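Local atomic coordinates of tegument protein VP22 (PDB entry 4XAL), a protein that serves as a herpes simplex virus tegument component that supports late viral mRNA accumulation and translation, modulates the virion host shutoff RNase and stabilises microtubules. Residues A[54-58]-A[101-106]. Sequence-based numbering, arbitrary orientation.
Sequences AVGRL and LLQRAN
L58 reaches across from the long helix 41-74 to lie against L101, R104 and A105 of the short helix 101-107. Its CB points toward that helix, and L58 CG, anti to the carbonyl carbon, rests 4.0 Å from A105 CA. From CG the two methyls part: L58 CD1 meets L101 CD1 at 3.5 Å, while CD2 goes to the R104 end, 3.9 Å from R104 O and close to R104 CB. L101 answers with CG anti to its backbone N (chi1 178°), which carries its branched end back to the long helix; there CD1 also brushes V55 CG2, and CG packs against A54 CB. The backbones come nearest at A54 and A105, CA to CA 5.4 Å. The single methyl of A54, CB, packs on L102 CD2 at 3.5 Å and, more loosely, on A105 CB. Two alanines face each other here, and the segment axes, 9.0 Å apart at closest approach, cross at 46°. This is helix-helix packing within the VP22 core domain, joining the last helix of the modelled chain to the flank of the longest one, inside the region that interacts with glycoprotein gE. Beyond the apolar patch, the extended R57 side chain runs past A105, whose carbonyl O lies near the guanidinium plane at its edge, 3.8 Å from R57 NH1. N106 OD1 is 3.7 Å from R57 NH1, with the amide plane turned 56° from the guanidinium. Both polar ends bond to the N-terminal loop of the same chain: R57 NH2 donates to R24 O, and N106 OD1 accepts from L26 N.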
loop_
_atom_site.group_PDB
_atom_site.type_symbol
_atom_site.label_atom_id
_atom_site.label_comp_id
_atom_site.label_asym_id
_atom_site.label_seq_id
_atom_site.Cartn_x
_atom_site.Cartn_y
_atom_site.Cartn_z
ATOM N N ALA A 54 -5.979 -0.001 -3.236
ATOM C CA ALA A 54 -5.030 -1.105 -3.324
ATOM C C ALA A 54 -3.592 -0.609 -3.349
ATOM O O ALA A 54 -2.712 -1.162 -2.680
ATOM C CB ALA A 54 -5.312 -1.953 -4.571
ATOM N N VAL A 55 -3.351 0.420 -4.154
ATOM C CA VAL A 55 -2.026 1.004 -4.240
ATOM C C VAL A 55 -1.619 1.539 -2.866
ATOM O O VAL A 55 -0.508 1.285 -2.403
ATOM C CB VAL A 55 -1.991 2.125 -5.308
ATOM C CG1 VAL A 55 -0.731 2.953 -5.175
ATOM C CG2 VAL A 55 -2.087 1.506 -6.703
ATOM N N GLY A 56 -2.529 2.248 -2.210
ATOM C CA GLY A 56 -2.253 2.802 -0.890
ATOM C C GLY A 56 -1.935 1.743 0.155
ATOM O O GLY A 56 -1.016 1.912 0.966
ATOM N N ARG A 57 -2.699 0.652 0.153
ATOM C CA ARG A 57 -2.470 -0.437 1.105
ATOM C C ARG A 57 -1.121 -1.092 0.938
ATOM O O ARG A 57 -0.434 -1.385 1.922
ATOM C CB ARG A 57 -3.535 -1.527 0.960
ATOM C CG ARG A 57 -4.870 -1.170 1.480
ATOM C CD ARG A 57 -5.661 -2.480 1.614
ATOM N NE ARG A 57 -7.075 -2.254 1.774
ATOM C CZ ARG A 57 -7.982 -3.209 1.619
ATOM N NH1 ARG A 57 -7.588 -4.438 1.308
ATOM N NH2 ARG A 57 -9.261 -2.931 1.771
ATOM N N LEU A 58 -0.756 -1.380 -0.309
ATOM C CA LEU A 58 0.535 -1.991 -0.579
ATOM C C LEU A 58 1.673 -1.056 -0.203
ATOM O O LEU A 58 2.687 -1.491 0.352
ATOM C CB LEU A 58 0.641 -2.387 -2.050
ATOM C CG LEU A 58 -0.243 -3.603 -2.336
ATOM C CD1 LEU A 58 -0.613 -3.689 -3.820
ATOM C CD2 LEU A 58 0.491 -4.860 -1.891
ATOM N N LEU A 101 -2.329 -6.776 -8.665
ATOM C CA LEU A 101 -2.479 -5.672 -7.711
ATOM C C LEU A 101 -3.498 -5.947 -6.597
ATOM O O LEU A 101 -3.161 -5.863 -5.417
ATOM C CB LEU A 101 -2.883 -4.386 -8.429
ATOM C CG LEU A 101 -3.109 -3.167 -7.522
ATOM C CD1 LEU A 101 -1.776 -2.637 -6.994
ATOM C CD2 LEU A 101 -3.837 -2.075 -8.275
ATOM N N LEU A 102 -4.740 -6.275 -6.958
ATOM C CA LEU A 102 -5.778 -6.448 -5.928
ATOM C C LEU A 102 -5.539 -7.686 -5.059
ATOM O O LEU A 102 -5.709 -7.648 -3.829
ATOM C CB LEU A 102 -7.172 -6.532 -6.569
ATOM C CG LEU A 102 -7.648 -5.310 -7.368
ATOM C CD1 LEU A 102 -9.164 -5.376 -7.535
ATOM C CD2 LEU A 102 -7.240 -3.996 -6.706
ATOM N N GLN A 103 -5.173 -8.787 -5.704
ATOM C CA GLN A 103 -4.830 -10.016 -4.995
ATOM C C GLN A 103 -3.786 -9.748 -3.913
ATOM O O GLN A 103 -3.958 -10.121 -2.747
ATOM C CB GLN A 103 -4.316 -11.062 -5.983
ATOM C CG GLN A 103 -3.608 -12.241 -5.332
ATOM C CD GLN A 103 -4.506 -13.452 -5.200
ATOM O OE1 GLN A 103 -5.343 -13.718 -6.067
ATOM N NE2 GLN A 103 -4.332 -14.203 -4.117
ATOM N N ARG A 104 -2.717 -9.065 -4.299
ATOM C CA ARG A 104 -1.625 -8.774 -3.376
ATOM C C ARG A 104 -2.089 -7.872 -2.246
ATOM O O ARG A 104 -1.687 -8.054 -1.098
ATOM C CB ARG A 104 -0.445 -8.117 -4.103
ATOM C CG ARG A 104 0.209 -8.942 -5.203
ATOM C CD ARG A 104 1.106 -10.037 -4.652
ATOM N NE ARG A 104 0.422 -11.323 -4.695
ATOM C CZ ARG A 104 0.490 -12.164 -5.720
ATOM N NH1 ARG A 104 1.217 -11.849 -6.785
ATOM N NH2 ARG A 104 -0.170 -13.316 -5.679
ATOM N N ALA A 105 -2.915 -6.878 -2.569
ATOM C CA ALA A 105 -3.426 -5.970 -1.552
ATOM C C ALA A 105 -4.362 -6.691 -0.577
ATOM O O ALA A 105 -4.428 -6.347 0.603
ATOM C CB ALA A 105 -4.145 -4.807 -2.187
ATOM N N ASN A 106 -5.095 -7.683 -1.070
ATOM C CA ASN A 106 -6.046 -8.395 -0.218
ATOM C C ASN A 106 -5.361 -9.413 0.687
ATOM O O ASN A 106 -5.894 -9.767 1.733
ATOM C CB ASN A 106 -7.110 -9.103 -1.059
ATOM C CG ASN A 106 -8.080 -8.135 -1.691
ATOM O OD1 ASN A 106 -8.289 -7.039 -1.178
ATOM N ND2 ASN A 106 -8.681 -8.533 -2.813
#